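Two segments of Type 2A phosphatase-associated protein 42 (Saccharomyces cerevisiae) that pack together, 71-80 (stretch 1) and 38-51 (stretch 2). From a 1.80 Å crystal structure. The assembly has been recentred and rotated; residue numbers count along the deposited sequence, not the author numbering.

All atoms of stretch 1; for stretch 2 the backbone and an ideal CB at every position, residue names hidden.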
ATOM      1  N   LYS A  71      34.357  -3.255   5.429  1.00 31.34           N
ATOM      2  CA  LYS A  71      33.305  -2.573   6.188  1.00 35.72           C
ATOM      3  C   LYS A  71      32.723  -1.393   5.402  1.00 34.20           C
ATOM      4  O   LYS A  71      31.563  -1.178   5.405  1.00 37.43           O
ATOM      5  CB  LYS A  71      33.894  -1.947   7.460  1.00 35.96           C
ATOM      6  CG  LYS A  71      33.806  -2.797   8.696  1.00 41.60           C
ATOM      7  CD  LYS A  71      34.745  -2.303   9.843  1.00 40.11           C
ATOM      8  CE  LYS A  71      35.403  -0.913   9.642  1.00 43.56           C
ATOM      9  NZ  LYS A  71      36.940  -1.049   9.464  1.00 37.15           N
ATOM     10  N   PHE A  72      33.605  -0.634   4.768  1.00 35.54           N
ATOM     11  CA  PHE A  72      33.303   0.623   4.132  1.00 33.51           C
ATOM     12  C   PHE A  72      32.436   0.486   2.894  1.00 29.95           C
ATOM     13  O   PHE A  72      31.906   1.445   2.448  1.00 33.74           O
ATOM     14  CB  PHE A  72      34.590   1.312   3.698  1.00 31.19           C
ATOM     15  CG  PHE A  72      35.555   1.592   4.841  1.00 33.44           C
ATOM     16  CD1 PHE A  72      35.098   2.051   6.055  1.00 30.82           C
ATOM     17  CD2 PHE A  72      36.906   1.349   4.687  1.00 34.74           C
ATOM     18  CE1 PHE A  72      35.977   2.271   7.113  1.00 37.13           C
ATOM     19  CE2 PHE A  72      37.808   1.602   5.720  1.00 35.22           C
ATOM     20  CZ  PHE A  72      37.338   2.051   6.934  1.00 35.04           C
ATOM     21  N   LEU A  73      32.422  -0.660   2.265  1.00 31.64           N
ATOM     22  CA  LEU A  73      31.581  -0.868   1.112  1.00 31.14           C
ATOM     23  C   LEU A  73      30.108  -0.656   1.618  1.00 28.84           C
ATOM     24  O   LEU A  73      29.190  -0.425   0.830  1.00 31.25           O
ATOM     25  CB  LEU A  73      31.762  -2.311   0.623  1.00 33.63           C
ATOM     26  CG  LEU A  73      33.049  -2.652  -0.167  1.00 35.60           C
ATOM     27  CD1 LEU A  73      33.149  -4.132  -0.515  1.00 38.27           C
ATOM     28  CD2 LEU A  73      33.184  -1.812  -1.438  1.00 40.01           C
ATOM     29  N   ALA A  74      29.900  -0.773   2.905  1.00 28.85           N
ATOM     30  CA  ALA A  74      28.507  -0.493   3.482  1.00 31.14           C
ATOM     31  C   ALA A  74      28.117   0.979   3.825  1.00 33.48           C
ATOM     32  O   ALA A  74      27.003   1.238   4.348  1.00 34.16           O
ATOM     33  CB  ALA A  74      28.237  -1.333   4.594  1.00 27.05           C
ATOM     34  N   VAL A  75      28.985   1.923   3.539  1.00 32.72           N
ATOM     35  CA  VAL A  75      28.679   3.311   3.829  1.00 34.31           C
ATOM     36  C   VAL A  75      27.330   3.733   3.152  1.00 35.16           C
ATOM     37  O   VAL A  75      26.521   4.261   3.785  1.00 35.44           O
ATOM     38  CB  VAL A  75      29.772   4.314   3.482  1.00 34.15           C
ATOM     39  CG1 VAL A  75      31.132   3.918   4.070  1.00 31.43           C
ATOM     40  CG2 VAL A  75      29.877   4.583   2.045  1.00 38.49           C
ATOM     41  N   ASP A  76      27.114   3.425   1.891  1.00 36.94           N
ATOM     42  CA  ASP A  76      25.842   3.763   1.280  1.00 35.98           C
ATOM     43  C   ASP A  76      24.649   3.026   1.899  1.00 38.29           C
ATOM     44  O   ASP A  76      23.536   3.593   1.910  1.00 38.22           O
ATOM     45  CB  ASP A  76      25.891   3.534  -0.193  1.00 38.63           C
ATOM     46  CG  ASP A  76      26.882   4.423  -0.875  1.00 39.40           C
ATOM     47  OD1 ASP A  76      26.818   5.638  -0.626  1.00 46.28           O
ATOM     48  OD2 ASP A  76      27.713   3.886  -1.646  1.00 42.40           O
ATOM     49  N   TYR A  77      24.851   1.782   2.395  1.00 35.46           N
ATOM     50  CA  TYR A  77      23.811   1.076   3.048  1.00 34.99           C
ATOM     51  C   TYR A  77      23.352   1.884   4.291  1.00 36.08           C
ATOM     52  O   TYR A  77      22.155   2.085   4.492  1.00 32.07           O
ATOM     53  CB  TYR A  77      24.200  -0.336   3.450  1.00 35.45           C
ATOM     54  CG  TYR A  77      23.259  -1.096   4.345  1.00 32.04           C
ATOM     55  CD1 TYR A  77      22.002  -1.622   3.871  1.00 32.74           C
ATOM     56  CD2 TYR A  77      23.594  -1.350   5.667  1.00 29.90           C
ATOM     57  CE1 TYR A  77      21.179  -2.331   4.722  1.00 27.34           C
ATOM     58  CE2 TYR A  77      22.766  -2.067   6.461  1.00 36.11           C
ATOM     59  CZ  TYR A  77      21.527  -2.549   5.941  1.00 30.93           C
ATOM     60  OH  TYR A  77      20.737  -3.239   6.735  1.00 30.86           O
ATOM     61  N   TYR A  78      24.326   2.335   5.087  1.00 33.77           N
ATOM     62  CA  TYR A  78      24.042   2.988   6.305  1.00 33.30           C
ATOM     63  C   TYR A  78      23.391   4.405   6.008  1.00 35.07           C
ATOM     64  O   TYR A  78      22.568   4.840   6.749  1.00 33.82           O
ATOM     65  CB  TYR A  78      25.325   3.069   7.170  1.00 36.46           C
ATOM     66  CG  TYR A  78      25.509   1.816   7.981  1.00 33.27           C
ATOM     67  CD1 TYR A  78      26.433   0.873   7.637  1.00 35.94           C
ATOM     68  CD2 TYR A  78      24.672   1.552   9.056  1.00 36.57           C
ATOM     69  CE1 TYR A  78      26.579  -0.256   8.355  1.00 38.60           C
ATOM     70  CE2 TYR A  78      24.788   0.391   9.781  1.00 41.26           C
ATOM     71  CZ  TYR A  78      25.756  -0.505   9.420  1.00 40.31           C
ATOM     72  OH  TYR A  78      25.914  -1.657  10.140  1.00 42.22           O
ATOM     73  N   LEU A  79      23.805   5.067   4.951  1.00 35.24           N
ATOM     74  CA  LEU A  79      23.203   6.303   4.528  1.00 37.25           C
ATOM     75  C   LEU A  79      21.722   6.023   4.163  1.00 36.95           C
ATOM     76  O   LEU A  79      20.858   6.748   4.577  1.00 38.16           O
ATOM     77  CB  LEU A  79      23.970   6.959   3.384  1.00 36.05           C
ATOM     78  CG  LEU A  79      25.316   7.729   3.607  1.00 33.39           C
ATOM     79  CD1 LEU A  79      25.784   8.147   2.303  1.00 33.56           C
ATOM     80  CD2 LEU A  79      25.193   8.918   4.494  1.00 33.48           C
ATOM     81  N   GLY A  80      21.474   4.953   3.418  1.00 36.92           N
ATOM     82  CA  GLY A  80      20.100   4.475   3.160  1.00 35.59           C
ATOM     83  C   GLY A  80      19.228   4.377   4.379  1.00 31.92           C
ATOM     84  O   GLY A  80      18.138   4.932   4.404  1.00 35.30           O
ATOM     85  N   UNK A  38      24.675  12.604  12.505  1.00 33.53           N
ATOM     86  CA  UNK A  38      25.159  11.317  12.076  1.00 29.02           C
ATOM     87  C   UNK A  38      25.293  11.214  10.576  1.00 29.97           C
ATOM     88  O   UNK A  38      26.329  10.757  10.006  1.00 32.44           O
ATOM     89  CB  UNK A  38      24.231  10.215  12.589  1.00 29.02           C
ATOM     90  N   UNK A  39      24.271  11.614   9.866  1.00 30.32           N
ATOM     91  CA  UNK A  39      24.352  11.608   8.439  1.00 30.09           C
ATOM     92  C   UNK A  39      25.462  12.510   7.942  1.00 31.93           C
ATOM     93  O   UNK A  39      26.228  12.098   7.073  1.00 34.18           O
ATOM     94  CB  UNK A  39      23.011  12.028   7.835  1.00 30.09           C
ATOM     95  N   UNK A  40      25.574  13.716   8.481  1.00 34.10           N
ATOM     96  CA  UNK A  40      26.598  14.649   8.052  1.00 36.01           C
ATOM     97  C   UNK A  40      28.010  13.980   8.201  1.00 34.24           C
ATOM     98  O   UNK A  40      28.800  14.009   7.276  1.00 36.03           O
ATOM     99  CB  UNK A  40      26.506  15.940   8.868  1.00 36.01           C
ATOM    100  N   UNK A  41      28.254  13.346   9.338  1.00 32.71           N
ATOM    101  CA  UNK A  41      29.474  12.584   9.616  1.00 34.36           C
ATOM    102  C   UNK A  41      29.721  11.464   8.616  1.00 34.85           C
ATOM    103  O   UNK A  41      30.852  11.254   8.178  1.00 33.70           O
ATOM    104  CB  UNK A  41      29.407  11.995  11.027  1.00 34.36           C
ATOM    105  N   UNK A  42      28.680  10.689   8.337  1.00 31.75           N
ATOM    106  CA  UNK A  42      28.819   9.611   7.356  1.00 32.20           C
ATOM    107  C   UNK A  42      29.069  10.125   5.942  1.00 31.22           C
ATOM    108  O   UNK A  42      29.760   9.506   5.202  1.00 33.76           O
ATOM    109  CB  UNK A  42      27.563   8.737   7.365  1.00 32.20           C
ATOM    110  N   UNK A  43      28.511  11.274   5.576  1.00 33.42           N
ATOM    111  CA  UNK A  43      28.694  11.832   4.275  1.00 33.23           C
ATOM    112  C   UNK A  43      30.177  12.278   4.196  1.00 34.47           C
ATOM    113  O   UNK A  43      30.826  12.097   3.202  1.00 34.63           O
ATOM    114  CB  UNK A  43      27.718  12.983   4.022  1.00 33.23           C
ATOM    115  N   UNK A  44      30.656  12.853   5.271  1.00 33.50           N
ATOM    116  CA  UNK A  44      32.025  13.320   5.351  1.00 36.75           C
ATOM    117  C   UNK A  44      32.968  12.153   5.229  1.00 35.64           C
ATOM    118  O   UNK A  44      33.971  12.261   4.544  1.00 36.71           O
ATOM    119  CB  UNK A  44      32.273  14.079   6.656  1.00 36.75           C
ATOM    120  N   UNK A  45      32.560  11.016   5.803  1.00 37.02           N
ATOM    121  CA  UNK A  45      33.355   9.761   5.792  1.00 35.29           C
ATOM    122  C   UNK A  45      33.439   9.114   4.429  1.00 35.98           C
ATOM    123  O   UNK A  45      34.567   8.747   3.943  1.00 35.60           O
ATOM    124  CB  UNK A  45      32.760   8.752   6.776  1.00 35.29           C
ATOM    125  N   UNK A  46      32.295   9.068   3.737  1.00 35.48           N
ATOM    126  CA  UNK A  46      32.299   8.659   2.382  1.00 35.19           C
ATOM    127  C   UNK A  46      33.283   9.431   1.523  1.00 34.93           C
ATOM    128  O   UNK A  46      34.031   8.832   0.778  1.00 37.10           O
ATOM    129  CB  UNK A  46      30.885   8.791   1.812  1.00 35.19           C
ATOM    130  N   UNK A  47      33.258  10.760   1.601  1.00 35.10           N
ATOM    131  CA  UNK A  47      34.227  11.617   0.896  1.00 36.25           C
ATOM    132  C   UNK A  47      35.706  11.286   1.243  1.00 35.23           C
ATOM    133  O   UNK A  47      36.551  11.104   0.367  1.00 36.35           O
ATOM    134  CB  UNK A  47      33.941  13.082   1.232  1.00 36.25           C
ATOM    135  N   UNK A  48      35.978  11.187   2.530  1.00 35.30           N
ATOM    136  CA  UNK A  48      37.265  10.804   3.048  1.00 36.16           C
ATOM    137  C   UNK A  48      37.741   9.446   2.474  1.00 36.83           C
ATOM    138  O   UNK A  48      38.867   9.365   1.940  1.00 39.20           O
ATOM    139  CB  UNK A  48      37.200  10.746   4.576  1.00 36.16           C
ATOM    140  N   UNK A  49      36.926   8.413   2.592  1.00 38.06           N
ATOM    141  CA  UNK A  49      37.247   7.065   2.105  1.00 38.35           C
ATOM    142  C   UNK A  49      37.204   6.935   0.589  1.00 38.74           C
ATOM    143  O   UNK A  49      38.200   6.591   0.011  1.00 40.72           O
ATOM    144  CB  UNK A  49      36.278   6.052   2.719  1.00 38.35           C
ATOM    145  N   UNK A  50      36.060   7.158  -0.055  1.00 39.85           N
ATOM    146  CA  UNK A  50      35.930   7.033  -1.494  1.00 41.30           C
ATOM    147  C   UNK A  50      36.663   8.129  -2.325  1.00 43.84           C
ATOM    148  O   UNK A  50      37.313   7.795  -3.299  1.00 44.61           O
ATOM    149  CB  UNK A  50      34.440   7.047  -1.842  1.00 41.30           C
ATOM    150  N   UNK A  51      36.550   9.411  -1.969  1.00 45.65           N
ATOM    151  CA  UNK A  51      37.169  10.482  -2.780  1.00 48.67           C
ATOM    152  C   UNK A  51      38.654  10.741  -2.496  1.00 49.46           C
ATOM    153  O   UNK A  51      39.493  10.802  -3.422  1.00 50.17           O
ATOM    154  CB  UNK A  51      36.400  11.785  -2.556  1.00 48.67           C
TER

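Stretch 2 is helical throughout, and its axis runs nearly antiparallel to helix 75-80, at 161° with a closest approach of 10.3 Å. Early positions therefore meet Leu79, and late ones meet Phe72.

Position 38 has nothing of stretch 1 near its CB, so stretch 1 sets no preference. It is Thr38.

At position 39 CA-to-CB points sideways, and the ideal CB lies 5.1 Å from Leu79 CD2. A medium or large apolar group would suit. Ile39 is deposited; its CG2 reaches to 4.4 Å from Leu79 CD2.

Positions 40 and 41 make no contact, and many side chains would fit. They are Lys40 and Lys41.

Position 42 points toward stretch 1. Its ideal CB is already 3.7 Å from Leu79 CD2, and Val75 and Tyr78 are also close by. An apolar side chain such as Leu, Ile or Met would suit. It is Leu42. Its CD2 lies 3.6 Å from Leu79 CD2 and 3.7 Å from Tyr78 CB, while its CD1 is 4.2 Å from Val75 CB.

Position 43 points away, yet its ideal CB is 4.8 Å from Leu79 CD2. A side chain that bends back could cover that methyl. Leu43 bends back, bringing its CD2 to 3.8 Å from Leu79 CD2.

Position 44 is out of reach; it is Asn44. Position 45 points toward stretch 1 but has space before it. Several apolar residues would fit. Leu45 covers little and makes no close contact.

Position 46 also points toward stretch 1. Its ideal CB is 4.3 Å from Val75 CG2, and the carboxylate of Asp76 lies farther out. A long side chain with an apolar stem and a positive end, Lys or Arg, would answer both. Lys46 is extended, with all four chi angles t. Its NZ donates a hydrogen bond to Asp76 OD1 at 2.6 Å, part of a salt bridge.

Positions 47 and 48 are out of reach: Thr47 and Ala48.

Position 49 points toward the Phe72 ring, its ideal CB 5.0 Å from Phe72 CG. A branched or long apolar group would suit. Ile49 places CD1 over one ring face, 3.5 Å from Phe72 CD1, in a CH-pi contact.

Position 50 points sideways, so only a long side chain could return to Val75. Phe, Leu or Met would be plausible. Phe50 returns, with its CE1 3.4 Å from Val75 CG2; Val75 sits as a knob among 42, 46, 49 and 50.

Position 51 is out of reach; it is Asp51.

Stretch 2 38-51: TIKKLLNLKTAIFD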
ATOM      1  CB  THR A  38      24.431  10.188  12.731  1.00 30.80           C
ATOM      2  OG1 THR A  38      24.488  10.375  14.110  1.00 30.89           O
ATOM      3  CG2 THR A  38      25.124   8.726  12.381  1.00 32.97           C
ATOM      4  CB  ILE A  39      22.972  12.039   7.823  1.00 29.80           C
ATOM      5  CG1 ILE A  39      21.941  10.958   8.035  1.00 32.16           C
ATOM      6  CG2 ILE A  39      23.097  12.302   6.410  1.00 28.63           C
ATOM      7  CD1 ILE A  39      20.494  11.603   7.741  1.00 30.73           C
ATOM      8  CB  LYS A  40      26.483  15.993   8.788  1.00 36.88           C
ATOM      9  CG  LYS A  40      25.250  16.816   8.400  1.00 38.37           C
ATOM     10  CD  LYS A  40      25.222  18.151   9.153  1.00 39.55           C
ATOM     11  CE  LYS A  40      23.990  18.994   8.820  1.00 44.99           C
ATOM     12  NZ  LYS A  40      24.053  19.612   7.455  1.00 48.83           N
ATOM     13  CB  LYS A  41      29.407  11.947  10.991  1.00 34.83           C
ATOM     14  CG  LYS A  41      29.640  12.904  12.141  1.00 36.22           C
ATOM     15  CD  LYS A  41      29.502  12.169  13.433  1.00 40.44           C
ATOM     16  CE  LYS A  41      29.655  13.113  14.616  1.00 47.88           C
ATOM     17  NZ  LYS A  41      29.442  12.365  15.903  1.00 51.54           N
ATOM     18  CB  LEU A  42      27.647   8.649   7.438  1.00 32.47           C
ATOM     19  CG  LEU A  42      27.684   7.381   6.575  1.00 32.95           C
ATOM     20  CD1 LEU A  42      28.946   6.576   6.898  1.00 34.90           C
ATOM     21  CD2 LEU A  42      26.433   6.536   6.866  1.00 32.91           C
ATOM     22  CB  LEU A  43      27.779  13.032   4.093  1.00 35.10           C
ATOM     23  CG  LEU A  43      26.283  12.734   3.807  1.00 32.80           C
ATOM     24  CD1 LEU A  43      25.554  14.048   3.798  1.00 39.75           C
ATOM     25  CD2 LEU A  43      26.160  12.059   2.493  1.00 37.64           C
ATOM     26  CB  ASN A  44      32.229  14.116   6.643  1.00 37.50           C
ATOM     27  CG  ASN A  44      31.791  15.542   6.487  1.00 39.81           C
ATOM     28  OD1 ASN A  44      31.640  16.015   5.361  1.00 44.82           O
ATOM     29  ND2 ASN A  44      31.608  16.252   7.600  1.00 44.28           N
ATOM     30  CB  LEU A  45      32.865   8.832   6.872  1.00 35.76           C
ATOM     31  CG  LEU A  45      33.585   7.540   7.175  1.00 39.70           C
ATOM     32  CD1 LEU A  45      35.032   7.856   7.583  1.00 40.50           C
ATOM     33  CD2 LEU A  45      32.847   6.813   8.272  1.00 41.52           C
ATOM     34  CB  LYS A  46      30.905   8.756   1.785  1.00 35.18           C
ATOM     35  CG  LYS A  46      30.879   8.292   0.383  1.00 37.79           C
ATOM     36  CD  LYS A  46      29.490   8.019  -0.104  1.00 42.32           C
ATOM     37  CE  LYS A  46      29.503   7.937  -1.619  1.00 46.56           C
ATOM     38  NZ  LYS A  46      28.262   7.274  -2.125  1.00 46.14           N
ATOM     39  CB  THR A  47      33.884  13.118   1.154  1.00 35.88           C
ATOM     40  OG1 THR A  47      32.609  13.382   0.568  1.00 37.94           O
ATOM     41  CG2 THR A  47      34.905  14.044   0.509  1.00 38.38           C
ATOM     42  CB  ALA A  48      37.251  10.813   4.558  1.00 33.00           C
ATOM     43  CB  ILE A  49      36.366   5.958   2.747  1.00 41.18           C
ATOM     44  CG1 ILE A  49      36.411   6.008   4.276  1.00 42.34           C
ATOM     45  CG2 ILE A  49      36.765   4.571   2.246  1.00 41.88           C
ATOM     46  CD1 ILE A  49      35.185   5.379   4.891  1.00 44.98           C
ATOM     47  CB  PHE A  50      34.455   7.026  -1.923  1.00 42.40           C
ATOM     48  CG  PHE A  50      33.646   5.869  -1.389  1.00 37.93           C
ATOM     49  CD1 PHE A  50      33.612   5.590  -0.047  1.00 39.32           C
ATOM     50  CD2 PHE A  50      32.838   5.134  -2.238  1.00 45.32           C
ATOM     51  CE1 PHE A  50      32.840   4.544   0.459  1.00 42.70           C
ATOM     52  CE2 PHE A  50      32.049   4.105  -1.751  1.00 39.42           C
ATOM     53  CZ  PHE A  50      32.060   3.798  -0.412  1.00 41.70           C
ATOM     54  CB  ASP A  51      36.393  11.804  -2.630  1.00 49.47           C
ATOM     55  CG  ASP A  51      35.057  11.798  -3.353  1.00 52.05           C
ATOM     56  OD1 ASP A  51      34.582  10.710  -3.749  1.00 53.91           O
ATOM     57  OD2 ASP A  51      34.476  12.897  -3.520  1.00 55.81           O
TER
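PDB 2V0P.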